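Local coordinates for probable oxidoreductase (Mycobacterium abscessus, PDB 4EYE), which probably acts as an oxidoreductase of the quinone oxidoreductase type, within the medium-chain dehydrogenase/reductase superfamily, at residues 213-218 / 244-249; 149-154 / 228-233; 65-70 / 74-79; 107-112 / 118-123; 167-172 / 197-202. All blocks are in the same frame, centred on the assembly; numbering follows the deposited sequence.

Contact 1 (213-218 / 244-249)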
# COMPACT_ATOMS: atom_id res chain seq x y z
N GLU A 213 12.90 -12.31 21.11
CA GLU A 213 12.30 -12.81 22.34
C GLU A 213 12.05 -11.66 23.30
O GLU A 213 12.91 -10.80 23.50
CB GLU A 213 13.20 -13.88 23.02
N GLY A 214 10.85 -11.64 23.88
CA GLY A 214 10.47 -10.63 24.87
C GLY A 214 9.99 -9.28 24.31
O GLY A 214 9.77 -8.34 25.07
N TRP A 215 9.83 -9.17 23.00
CA TRP A 215 9.46 -7.85 22.41
C TRP A 215 8.13 -7.35 22.92
O TRP A 215 7.96 -6.14 23.14
CB TRP A 215 9.48 -7.90 20.88
CG TRP A 215 8.39 -8.73 20.28
CD1 TRP A 215 8.42 -10.08 19.95
CD2 TRP A 215 7.04 -8.28 19.90
NE1 TRP A 215 7.21 -10.47 19.42
CE2 TRP A 215 6.36 -9.44 19.35
CE3 TRP A 215 6.37 -7.09 19.98
CZ2 TRP A 215 5.04 -9.37 18.90
CZ3 TRP A 215 5.05 -7.02 19.51
CH2 TRP A 215 4.40 -8.13 19.00
N ALA A 216 7.17 -8.26 23.14
CA ALA A 216 5.84 -7.86 23.64
C ALA A 216 5.96 -7.19 24.98
O ALA A 216 5.31 -6.18 25.24
CB ALA A 216 4.86 -9.02 23.70
N LYS A 217 6.82 -7.75 25.84
CA LYS A 217 7.06 -7.16 27.16
C LYS A 217 7.76 -5.82 27.01
O LYS A 217 7.44 -4.88 27.74
CB LYS A 217 7.85 -8.12 28.10
N ALA A 218 8.69 -5.70 26.08
CA ALA A 218 9.34 -4.40 25.83
C ALA A 218 8.33 -3.33 25.32
O ALA A 218 8.41 -2.16 25.70
CB ALA A 218 10.48 -4.55 24.85
N VAL A 244 -1.41 -9.34 20.69
CA VAL A 244 -2.56 -9.17 21.57
C VAL A 244 -2.11 -8.81 22.98
O VAL A 244 -2.68 -7.91 23.60
CB VAL A 244 -3.45 -10.43 21.54
CG1 VAL A 244 -4.63 -10.32 22.50
CG2 VAL A 244 -3.96 -10.67 20.13
N ARG A 245 -1.03 -9.45 23.45
CA ARG A 245 -0.48 -9.18 24.78
C ARG A 245 -0.05 -7.75 25.01
O ARG A 245 0.08 -7.31 26.16
CB ARG A 245 0.73 -10.11 25.09
CG ARG A 245 0.37 -11.39 25.84
CD ARG A 245 1.46 -12.47 25.80
NE ARG A 245 2.63 -12.16 26.61
CZ ARG A 245 3.86 -11.95 26.14
NH1 ARG A 245 4.85 -11.68 27.00
NH2 ARG A 245 4.14 -12.02 24.84
N THR A 246 0.22 -7.01 23.93
CA THR A 246 0.66 -5.62 24.12
C THR A 246 -0.52 -4.65 24.32
O THR A 246 -0.32 -3.47 24.57
CB THR A 246 1.54 -5.14 22.92
OG1 THR A 246 0.73 -5.01 21.76
CG2 THR A 246 2.70 -6.14 22.64
N LEU A 247 -1.75 -5.14 24.19
CA LEU A 247 -2.91 -4.23 24.10
C LEU A 247 -3.37 -3.71 25.44
O LEU A 247 -3.41 -4.45 26.43
CB LEU A 247 -4.08 -4.93 23.43
CG LEU A 247 -3.99 -5.08 21.93
CD1 LEU A 247 -5.08 -6.07 21.49
CD2 LEU A 247 -4.14 -3.73 21.24
N ALA A 248 -3.72 -2.42 25.47
CA ALA A 248 -4.35 -1.83 26.65
C ALA A 248 -5.75 -2.37 26.77
O ALA A 248 -6.28 -3.02 25.84
CB ALA A 248 -4.40 -0.32 26.51
N SER A 249 -6.36 -2.06 27.91
CA SER A 249 -7.79 -2.24 28.06
C SER A 249 -8.52 -1.49 26.96
O SER A 249 -8.22 -0.36 26.68
CB SER A 249 -8.27 -1.71 29.43
OG SER A 249 -9.69 -1.64 29.44
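With chi1 at 70°, Thr246 holds OG1 between its backbone N and carbonyl carbon, which swings CG2 anti to the carbonyl carbon and out toward Ala216 and the Trp215 ring. Trp215 has the same first torsion, 70°, which sends the indole out across the helix start toward Thr246, so that CZ3 of the six-membered ring reaches the threonine methyl. CG2 of Thr246 is thus the centre of the contact. It lies 3.8 Å from Ala216 CB and 3.7 Å from Ala216 O, while Trp215 CZ3 meets it at 4.0 Å. The Trp215 and Thr246 side chains cross at about a right angle, and the methyl approaches the ring obliquely. On the outer side Arg245 bends at chi3, and its NH2 comes to 3.3 Å from Ala216 CB; the same NH2 forms a salt bridge with Asp242, so the alanine methyl packs against a nitrogen already engaged in an ion pair.

The contact joins the start of helix 215-222, N-capped by Gly214, to Arg245 and Thr246, where the chain passes from helix 240-245 toward strand 247-248, on one face of the Rossmann-type parallel sheet. Both helices are connections into or out of the central strand 228-233: the first leads from edge strand 207-210 into it, the second follows it. Leu164 of the neighbouring strand touches both Trp215 and Thr246, which shows that the pair faces the sheet. The buried hydroxyl of Thr246 is satisfied locally, OG1 bonding Ala243 O in the preceding helical turn. Arg220 NE, one turn further along helix 215-222, bonds Arg245 O.

Contact 2 (149-154 / 228-233)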
# COMPACT_ATOMS: atom_id res chain seq x y z
N PHE A 149 -8.31 4.52 5.69
CA PHE A 149 -9.50 3.75 6.01
C PHE A 149 -9.39 2.96 7.32
O PHE A 149 -10.29 3.04 8.14
CB PHE A 149 -9.77 2.79 4.85
CG PHE A 149 -10.78 1.72 5.14
CD1 PHE A 149 -12.14 2.04 5.28
CD2 PHE A 149 -10.40 0.40 5.18
CE1 PHE A 149 -13.08 1.04 5.48
CE2 PHE A 149 -11.35 -0.61 5.40
CZ PHE A 149 -12.68 -0.29 5.54
N ALA A 150 -8.30 2.22 7.50
CA ALA A 150 -8.10 1.43 8.73
C ALA A 150 -8.17 2.30 9.96
O ALA A 150 -8.79 1.94 10.98
CB ALA A 150 -6.72 0.71 8.72
N TYR A 151 -7.47 3.42 9.91
CA TYR A 151 -7.44 4.35 11.05
C TYR A 151 -8.71 5.16 11.24
O TYR A 151 -9.30 5.21 12.36
CB TYR A 151 -6.27 5.30 10.88
CG TYR A 151 -4.91 4.71 11.17
CD1 TYR A 151 -4.72 3.75 12.13
CD2 TYR A 151 -3.78 5.19 10.49
CE1 TYR A 151 -3.45 3.26 12.42
CE2 TYR A 151 -2.54 4.68 10.75
CZ TYR A 151 -2.35 3.74 11.70
OH TYR A 151 -1.04 3.32 11.97
N ALA A 152 -9.20 5.76 10.18
CA ALA A 152 -10.31 6.70 10.29
C ALA A 152 -11.63 5.98 10.44
O ALA A 152 -12.45 6.39 11.26
CB ALA A 152 -10.34 7.61 9.10
N ARG A 153 -11.87 4.93 9.67
CA ARG A 153 -13.17 4.29 9.65
C ARG A 153 -13.25 3.08 10.56
O ARG A 153 -14.20 2.93 11.33
CB ARG A 153 -13.54 3.90 8.23
CG ARG A 153 -14.90 3.22 8.10
CD ARG A 153 -16.06 4.21 8.11
NE ARG A 153 -17.29 3.54 7.67
CZ ARG A 153 -18.26 4.11 6.98
NH1 ARG A 153 -18.16 5.38 6.58
NH2 ARG A 153 -19.32 3.41 6.66
N ARG A 154 -12.26 2.20 10.50
CA ARG A 154 -12.36 0.93 11.20
C ARG A 154 -11.94 1.02 12.65
O ARG A 154 -12.68 0.59 13.55
CB ARG A 154 -11.54 -0.14 10.50
CG ARG A 154 -12.05 -0.49 9.12
CD ARG A 154 -13.45 -1.11 9.10
NE ARG A 154 -13.46 -2.38 9.76
CZ ARG A 154 -14.24 -2.72 10.79
NH1 ARG A 154 -15.18 -1.91 11.25
NH2 ARG A 154 -14.09 -3.93 11.34
N VAL A 228 -0.58 -0.71 24.43
CA VAL A 228 -0.90 0.22 23.35
C VAL A 228 -2.39 0.26 23.12
O VAL A 228 -3.09 -0.70 23.40
CB VAL A 228 -0.17 -0.14 22.05
CG1 VAL A 228 1.32 -0.08 22.31
CG2 VAL A 228 -0.61 -1.51 21.54
N ASP A 229 -2.85 1.35 22.53
CA ASP A 229 -4.28 1.50 22.24
C ASP A 229 -4.70 0.77 21.00
O ASP A 229 -5.84 0.33 20.90
CB ASP A 229 -4.59 2.96 22.08
CG ASP A 229 -4.27 3.73 23.34
OD1 ASP A 229 -4.89 3.40 24.37
OD2 ASP A 229 -3.45 4.65 23.27
N MET A 230 -3.76 0.64 20.07
CA MET A 230 -4.01 0.04 18.78
C MET A 230 -2.78 -0.66 18.26
O MET A 230 -1.66 -0.19 18.43
CB MET A 230 -4.43 1.13 17.77
CG MET A 230 -4.78 0.58 16.38
SD MET A 230 -5.31 1.93 15.29
CE MET A 230 -6.81 2.45 16.14
N VAL A 231 -3.01 -1.78 17.60
CA VAL A 231 -1.95 -2.50 16.95
C VAL A 231 -2.32 -2.58 15.47
O VAL A 231 -3.47 -2.90 15.14
CB VAL A 231 -1.76 -3.93 17.55
CG1 VAL A 231 -0.89 -4.77 16.63
CG2 VAL A 231 -1.22 -3.88 18.97
N VAL A 232 -1.36 -2.31 14.59
CA VAL A 232 -1.50 -2.58 13.16
C VAL A 232 -0.67 -3.78 12.79
O VAL A 232 0.56 -3.81 12.99
CB VAL A 232 -1.11 -1.36 12.30
CG1 VAL A 232 -1.13 -1.71 10.79
CG2 VAL A 232 -2.07 -0.19 12.60
N ASP A 233 -1.34 -4.80 12.29
CA ASP A 233 -0.68 -6.07 11.99
C ASP A 233 -0.86 -6.48 10.53
O ASP A 233 -1.92 -7.00 10.18
CB ASP A 233 -1.24 -7.17 12.89
CG ASP A 233 -0.56 -8.51 12.65
OD1 ASP A 233 0.50 -8.54 11.97
OD2 ASP A 233 -1.11 -9.53 13.12
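A Met-aromatic contact between Met230 and Tyr151 joins helix 143-154 to strand 228-233, a central strand of the six-stranded parallel sheet of the Rossmann fold. The sulfur sits beside the ring, not over it: Met230 SD is 4.8 Å from the centroid of the Tyr151 ring and 80° off the ring normal, so it meets the edge near the ring plane. Its approach is shared almost evenly by two ring carbons, with Tyr151 CD1 and Tyr151 CE1 both 3.7 Å from Met230 SD.

The methionine chain gets there by running straight out from the strand, CG anti to the backbone N and chi2 also extended, before it turns at chi3 (-64°). Met230 and Val232 point to the same face of the strand, as alternate residues do, and Tyr151 spans both. Beyond the tyrosine tip, helix 171-182 closes the site: Tyr151 OH hydrogen-bonds Ala176 O, and Ala176 also touches Val232. That bond satisfies the buried hydroxyl and should fix how far the ring reaches across the sheet face.

The helix that presents the ring widens here into a pi-type turn. Phe149 O accepts from Arg153 N at 2.9 Å and also from Arg154 N at 3.2 Å. Leu254 of strand 251-255 continues the apolar layer, touching both Ala150 and Met230. The Val232 and Tyr151 side chains cross at about a right angle, and Val232 CG2 approaches the phenol end obliquely, 3.7 Å from Tyr151 CE1 and equally 3.7 Å from Tyr151 OH.

Contact 3 (65-70 / 74-79)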
# COMPACT_ATOMS: atom_id res chain seq x y z
N TYR A 65 2.86 -9.42 -6.54
CA TYR A 65 3.76 -10.56 -6.35
C TYR A 65 3.00 -11.90 -6.19
O TYR A 65 3.31 -12.92 -6.82
CB TYR A 65 4.63 -10.27 -5.12
CG TYR A 65 5.41 -11.47 -4.64
CD1 TYR A 65 6.30 -12.11 -5.48
CD2 TYR A 65 5.26 -11.95 -3.35
CE1 TYR A 65 7.02 -13.21 -5.05
CE2 TYR A 65 5.97 -13.07 -2.92
CZ TYR A 65 6.84 -13.70 -3.80
OH TYR A 65 7.58 -14.80 -3.42
N LEU A 66 1.98 -11.88 -5.33
CA LEU A 66 1.13 -13.06 -5.12
C LEU A 66 0.51 -13.51 -6.44
O LEU A 66 0.43 -14.72 -6.70
CB LEU A 66 0.03 -12.78 -4.06
CG LEU A 66 0.50 -12.49 -2.60
CD1 LEU A 66 -0.64 -12.38 -1.55
CD2 LEU A 66 1.46 -13.60 -2.13
N MET A 67 0.08 -12.55 -7.27
CA MET A 67 -0.54 -12.86 -8.54
C MET A 67 0.44 -13.57 -9.47
O MET A 67 0.07 -14.49 -10.16
CB MET A 67 -1.12 -11.61 -9.21
CG MET A 67 -2.38 -11.18 -8.54
SD MET A 67 -3.15 -9.73 -9.31
CE MET A 67 -4.04 -10.50 -10.60
N THR A 68 1.70 -13.15 -9.44
CA THR A 68 2.71 -13.82 -10.25
C THR A 68 2.94 -15.30 -9.86
O THR A 68 3.43 -16.07 -10.68
CB THR A 68 4.03 -13.09 -10.26
OG1 THR A 68 4.74 -13.29 -9.03
CG2 THR A 68 3.80 -11.60 -10.56
N LYS A 69 2.55 -15.66 -8.64
CA LYS A 69 2.64 -17.06 -8.18
C LYS A 69 1.32 -17.82 -8.21
O LYS A 69 1.28 -18.93 -7.74
CB LYS A 69 3.18 -17.13 -6.75
CG LYS A 69 4.58 -16.56 -6.61
CD LYS A 69 5.21 -16.86 -5.28
CE LYS A 69 4.36 -16.35 -4.12
NZ LYS A 69 5.03 -16.54 -2.79
N GLY A 70 0.25 -17.19 -8.68
CA GLY A 70 -1.08 -17.74 -8.59
C GLY A 70 -1.59 -17.94 -7.17
O GLY A 70 -2.37 -18.86 -6.91
N LEU A 74 -7.57 -13.48 -6.03
CA LEU A 74 -8.04 -13.58 -7.40
C LEU A 74 -6.93 -14.19 -8.25
O LEU A 74 -5.80 -13.65 -8.31
CB LEU A 74 -8.43 -12.21 -7.92
CG LEU A 74 -8.74 -12.06 -9.41
CD1 LEU A 74 -9.71 -13.13 -9.91
CD2 LEU A 74 -9.28 -10.65 -9.70
N LYS A 75 -7.24 -15.30 -8.90
CA LYS A 75 -6.27 -16.01 -9.71
C LYS A 75 -6.34 -15.52 -11.15
O LYS A 75 -7.31 -15.79 -11.84
CB LYS A 75 -6.47 -17.54 -9.61
CG LYS A 75 -5.35 -18.38 -10.24
CD LYS A 75 -5.16 -19.69 -9.47
CE LYS A 75 -4.54 -20.80 -10.31
NZ LYS A 75 -4.41 -22.05 -9.50
N MET A 76 -5.33 -14.77 -11.58
CA MET A 76 -5.26 -14.39 -12.98
C MET A 76 -4.47 -15.49 -13.73
O MET A 76 -3.53 -16.09 -13.19
CB MET A 76 -4.70 -12.97 -13.16
CG MET A 76 -5.68 -11.85 -12.72
SD MET A 76 -7.18 -11.67 -13.71
CE MET A 76 -6.53 -11.78 -15.38
N GLU A 77 -4.93 -15.81 -14.93
CA GLU A 77 -4.28 -16.82 -15.76
C GLU A 77 -3.33 -16.14 -16.73
O GLU A 77 -3.73 -15.26 -17.43
CB GLU A 77 -5.34 -17.65 -16.54
CG GLU A 77 -6.35 -18.38 -15.64
CD GLU A 77 -5.73 -19.32 -14.60
OE1 GLU A 77 -4.60 -19.75 -14.80
OE2 GLU A 77 -6.38 -19.64 -13.59
N PRO A 78 -2.08 -16.60 -16.80
CA PRO A 78 -1.18 -16.09 -17.82
C PRO A 78 -1.66 -16.36 -19.26
O PRO A 78 -2.39 -17.33 -19.52
CB PRO A 78 0.14 -16.85 -17.58
CG PRO A 78 0.02 -17.43 -16.23
CD PRO A 78 -1.44 -17.69 -16.03
N PRO A 79 -1.23 -15.53 -20.20
CA PRO A 79 -0.38 -14.35 -19.97
C PRO A 79 -1.16 -13.13 -19.44
O PRO A 79 -2.26 -12.89 -19.82
CB PRO A 79 0.24 -14.10 -21.35
CG PRO A 79 -0.74 -14.66 -22.34
CD PRO A 79 -1.53 -15.74 -21.62
O HOH W 1 -2.52 -15.29 -10.75
O HOH W 2 -3.10 -21.59 -7.14
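Gly70 ends helix 62-68 in a Schellman motif, its positive phi of 63° turning the chain so that its CA comes within 5.6 Å of Lys75 CA, the nearest pair of CA atoms across the two segments. Two bonds run back into the last turn, among them Gly70 N to Met67 O at 3.1 Å.

Met67 leans from the helix toward the loop. Its CG lies anti to the carbonyl carbon and its chain bends at chi3, which sets it side by side with Met76, both pointing the same way. The modelled approach of the Met67 methyl to the middle of the Met76 chain is too short to be reliable, so only the general alignment can be trusted. Tyr72 borders Met67 as well. Met67 is the buried member of an otherwise surface contact in the GroES-like part of the protein. On the solvent side the Lys75 chain passes Gly70, with Lys75 CD 3.9 Å from Gly70 O.

Two waters do the polar bridging. One donates to Gly70 O at 2.8 Å and accepts from Lys75 NZ at 2.7 Å. The other lies 2.8 Å from both Met67 O and Met76 O, donating toward them, although it has more acceptors near it than protons to give. Inside the helix, Thr68 OG1 donates to Tyr65 O in the carbonyl plane, on a lone pair.

No direct hydrogen bond links the two segments; carbonyls at and just after the helix end meet the loop through water. The ammonium of Lys75 would probably polarise its water and strengthen the donation to Gly70 O.

Contact 4 (107-112 / 118-123)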
# COMPACT_ATOMS: atom_id res chain seq x y z
N ALA A 107 -4.17 5.94 -10.54
CA ALA A 107 -5.10 5.00 -11.13
C ALA A 107 -4.95 3.64 -10.42
O ALA A 107 -3.84 3.23 -9.99
CB ALA A 107 -4.81 4.84 -12.62
N PHE A 108 -6.06 2.93 -10.30
CA PHE A 108 -5.97 1.55 -9.87
C PHE A 108 -6.80 0.64 -10.72
O PHE A 108 -7.86 1.04 -11.16
CB PHE A 108 -6.29 1.42 -8.40
CG PHE A 108 -7.63 1.95 -8.00
CD1 PHE A 108 -8.69 1.07 -7.85
CD2 PHE A 108 -7.83 3.29 -7.68
CE1 PHE A 108 -9.95 1.51 -7.46
CE2 PHE A 108 -9.12 3.74 -7.25
CZ PHE A 108 -10.16 2.85 -7.14
N ASN A 109 -6.29 -0.58 -10.94
CA ASN A 109 -7.06 -1.65 -11.59
C ASN A 109 -6.55 -3.03 -11.10
O ASN A 109 -5.57 -3.09 -10.34
CB ASN A 109 -6.93 -1.52 -13.10
CG ASN A 109 -8.14 -2.07 -13.85
OD1 ASN A 109 -9.10 -2.55 -13.28
ND2 ASN A 109 -8.07 -2.00 -15.15
N PHE A 110 -7.20 -4.13 -11.48
CA PHE A 110 -6.74 -5.45 -11.02
C PHE A 110 -5.48 -5.89 -11.74
O PHE A 110 -4.65 -6.60 -11.13
CB PHE A 110 -7.85 -6.53 -10.97
CG PHE A 110 -8.77 -6.55 -12.14
CD1 PHE A 110 -8.49 -7.38 -13.24
CD2 PHE A 110 -9.92 -5.77 -12.16
CE1 PHE A 110 -9.33 -7.41 -14.35
CE2 PHE A 110 -10.77 -5.79 -13.27
CZ PHE A 110 -10.48 -6.61 -14.37
N ILE A 111 -5.28 -5.42 -12.97
CA ILE A 111 -4.12 -5.76 -13.80
C ILE A 111 -3.70 -4.54 -14.63
O ILE A 111 -4.37 -3.53 -14.62
CB ILE A 111 -4.44 -6.90 -14.83
CG1 ILE A 111 -5.75 -6.61 -15.58
CG2 ILE A 111 -4.49 -8.26 -14.16
CD1 ILE A 111 -6.17 -7.67 -16.60
N GLY A 112 -2.58 -4.67 -15.31
CA GLY A 112 -2.17 -3.77 -16.39
C GLY A 112 -1.17 -2.68 -16.00
O GLY A 112 -0.68 -1.94 -16.88
N VAL A 118 -2.04 2.39 -19.37
CA VAL A 118 -3.07 1.61 -18.72
C VAL A 118 -4.47 2.24 -18.96
O VAL A 118 -4.62 3.46 -19.01
CB VAL A 118 -2.76 1.44 -17.21
CG1 VAL A 118 -2.88 2.79 -16.46
CG2 VAL A 118 -3.58 0.32 -16.57
N ALA A 119 -5.46 1.37 -19.18
CA ALA A 119 -6.85 1.80 -19.36
C ALA A 119 -7.58 1.48 -18.07
O ALA A 119 -7.46 0.38 -17.57
CB ALA A 119 -7.51 1.03 -20.52
N VAL A 120 -8.27 2.44 -17.48
CA VAL A 120 -9.00 2.17 -16.25
C VAL A 120 -10.34 2.89 -16.26
O VAL A 120 -10.55 3.83 -17.04
CB VAL A 120 -8.27 2.62 -14.98
CG1 VAL A 120 -6.82 2.13 -14.96
CG2 VAL A 120 -8.37 4.10 -14.76
N ALA A 121 -11.24 2.44 -15.40
CA ALA A 121 -12.58 3.03 -15.34
C ALA A 121 -12.41 4.45 -14.75
O ALA A 121 -11.54 4.68 -13.89
CB ALA A 121 -13.50 2.16 -14.46
N PRO A 122 -13.25 5.38 -15.18
CA PRO A 122 -13.21 6.73 -14.60
C PRO A 122 -13.37 6.73 -13.09
O PRO A 122 -12.75 7.53 -12.44
CB PRO A 122 -14.39 7.43 -15.26
CG PRO A 122 -14.57 6.71 -16.54
CD PRO A 122 -14.14 5.30 -16.35
N SER A 123 -14.13 5.79 -12.54
CA SER A 123 -14.29 5.73 -11.10
C SER A 123 -12.98 5.31 -10.39
O SER A 123 -12.88 5.40 -9.17
CB SER A 123 -15.34 4.69 -10.77
OG SER A 123 -14.85 3.42 -11.23
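Val120 CG1 makes the innermost contacts, 4.1 Å from Ala107 CB and also 4.1 Å from Asn109 CB, with Phe108 O at a similar separation. The methyl is anti to the carbonyl carbon of Val120 (chi1 -49°), and this torsion directs it at the chain end of strand 104-108. Two residues earlier, Val118 CG2 lies 3.7 Å from Gly112 O. Here CG2 is anti to the backbone N and packs on the Gly112 carbonyl; the glycine has a positive phi of 98°.

The flank is more polar. Asn109 extends its amide toward the strand, and ND2 is 3.4 Å from Ala119 O. Its other end, Asn109 OD1, accepts a weak bond from Phe110 N at 3.1 Å, which may help orient the amide. At the far end Phe108 CZ comes obliquely to 4.2 Å from Ser123 O.

Further out, the curled mixed sheet of the GroES-like domain sets these positions. Strand 104-108 pairs antiparallel with 85-92 and 125-127, whereas 117-120 pairs with 51-55; the two strands meet through side chains packing on side chains and carbonyls because the sheet bends round, not because they are neighbours in it. Ile125 touches both Ala107 and Val120. Phe108 O is bonded by Asn124 ND2, and a 2-methyl-2,4-pentanediol molecule, probably from the crystallisation liquor, lies about 4 Å from the Phe108 side chain.

No clear hydrogen bond crosses between the segments. The interface is largely apolar with a polar flank, and the valine methyls packed on alanine, asparagine CB and carbonyl oxygens suggest that dispersion and shape do most of the holding.

Contact 5 (167-172 / 197-202)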
# COMPACT_ATOMS: atom_id res chain seq x y z
N GLY A 167 5.64 -5.24 11.26
CA GLY A 167 6.14 -5.27 9.84
C GLY A 167 6.45 -3.86 9.33
O GLY A 167 6.09 -3.48 8.20
N ALA A 168 7.05 -3.07 10.20
CA ALA A 168 6.95 -1.61 10.13
C ALA A 168 7.69 -1.01 8.93
O ALA A 168 7.30 0.04 8.47
CB ALA A 168 7.46 -1.00 11.42
N ALA A 169 8.72 -1.68 8.43
CA ALA A 169 9.49 -1.19 7.23
C ALA A 169 8.84 -1.53 5.86
O ALA A 169 9.32 -1.10 4.84
CB ALA A 169 10.93 -1.75 7.25
N GLY A 170 7.80 -2.36 5.85
CA GLY A 170 7.16 -2.75 4.62
C GLY A 170 6.25 -1.62 4.12
O GLY A 170 6.20 -0.55 4.71
N GLY A 171 5.54 -1.86 3.02
CA GLY A 171 4.72 -0.81 2.39
C GLY A 171 3.60 -0.34 3.30
O GLY A 171 3.44 0.83 3.59
N ILE A 172 2.86 -1.31 3.81
CA ILE A 172 1.76 -1.02 4.68
C ILE A 172 2.22 -0.41 5.99
O ILE A 172 1.70 0.59 6.42
CB ILE A 172 0.93 -2.28 4.93
CG1 ILE A 172 0.22 -2.66 3.64
CG2 ILE A 172 -0.09 -1.97 6.04
CD1 ILE A 172 -1.03 -1.79 3.43
N THR A 197 15.99 -0.61 10.88
CA THR A 197 15.76 0.18 12.09
C THR A 197 15.88 1.69 11.85
O THR A 197 15.01 2.45 12.26
CB THR A 197 16.73 -0.25 13.24
OG1 THR A 197 16.44 -1.61 13.58
CG2 THR A 197 16.52 0.62 14.48
N GLU A 198 16.95 2.14 11.18
CA GLU A 198 17.13 3.59 10.94
C GLU A 198 16.11 4.13 9.93
O GLU A 198 15.65 5.27 10.05
CB GLU A 198 18.55 3.90 10.45
CG GLU A 198 19.64 3.50 11.42
CD GLU A 198 19.49 4.13 12.78
OE1 GLU A 198 19.89 3.46 13.75
OE2 GLU A 198 18.96 5.28 12.89
N PHE A 199 15.80 3.33 8.93
CA PHE A 199 14.77 3.70 7.97
C PHE A 199 13.48 3.99 8.68
O PHE A 199 12.87 5.03 8.50
CB PHE A 199 14.55 2.60 6.95
CG PHE A 199 13.36 2.86 6.05
CD1 PHE A 199 13.46 3.73 4.99
CD2 PHE A 199 12.13 2.27 6.31
CE1 PHE A 199 12.35 3.99 4.16
CE2 PHE A 199 11.03 2.53 5.50
CZ PHE A 199 11.14 3.40 4.44
N VAL A 200 13.05 3.05 9.51
CA VAL A 200 11.80 3.18 10.25
C VAL A 200 11.80 4.38 11.16
O VAL A 200 10.81 5.14 11.21
CB VAL A 200 11.45 1.85 10.97
CG1 VAL A 200 10.41 2.07 12.05
CG2 VAL A 200 10.97 0.84 9.93
N LYS A 201 12.92 4.58 11.88
CA LYS A 201 13.07 5.81 12.67
C LYS A 201 12.90 7.05 11.77
O LYS A 201 12.19 7.97 12.12
CB LYS A 201 14.44 5.82 13.40
CG LYS A 201 14.51 6.84 14.51
CD LYS A 201 13.57 6.57 15.69
CE LYS A 201 13.58 7.74 16.68
NZ LYS A 201 12.45 7.61 17.67
N SER A 202 13.54 7.07 10.60
CA SER A 202 13.44 8.24 9.72
C SER A 202 12.00 8.49 9.22
O SER A 202 11.64 9.61 8.89
CB SER A 202 14.38 8.11 8.51
OG SER A 202 13.83 7.22 7.52
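Val200 points its CB from helix 197-203 toward the turn at Ala168 and Ala169, and the two methyls then part. CG2, anti to the carbonyl carbon with chi1 of the residue at 163°, goes to the turn. It lies 3.7 Å from Ala169 CA and 3.7 Å from Ala169 CB, and reaches back to Ala168 C at 3.9 Å, so it presses on backbone as much as on side chain. CG1, anti to the backbone N, comes to 4.3 Å from Ala168 CB. The valine also touches Ala189 and Val191 of strand 186-191, and Val208 of the edge strand.

One residue earlier, Phe199 widens the contact: its CD2 is 4.3 Å from Ala169 CB and its CE2 is 4.1 Å from Ala169 O, the carbonyl approaching the ring obliquely. Tyr335 meets the same ring.

The turn is type I, from Gly167 to Gly170, closed by Gly170 N bonding Gly167 O at 3.1 Å. Gly170 then caps helix 171-182. A glycine-rich turn joining the first strand of a parallel sheet to the following helix is the hallmark of the dinucleotide-binding Rossmann fold, and its GxxGxxG sequence is consistent with a site for the cofactor pyrophosphate.

In the fold
Contacts 1, 2 and 5 belong to the Rossmann part, contacts 3 and 4 to the GroES-like part. Contacts 1 and 2 meet directly on strand 228-233, where Ala248 N and Val228 O are 2.8 Å apart, a probable hydrogen bond. Contact 5 is nested in the chain loop closed by contact 2, their nearest atoms about 5 Å apart. Contacts 3 and 4 also touch, Met67 SD lying 3.9 Å from Phe110 O. Centres of contacts 1 and 4 are about 41 Å apart, on opposite sides of the chain's centre. In relatives, and probably here, the active site lies in the cleft between the two parts; nearest atoms of contacts 3 and 5 are about 11 Å apart.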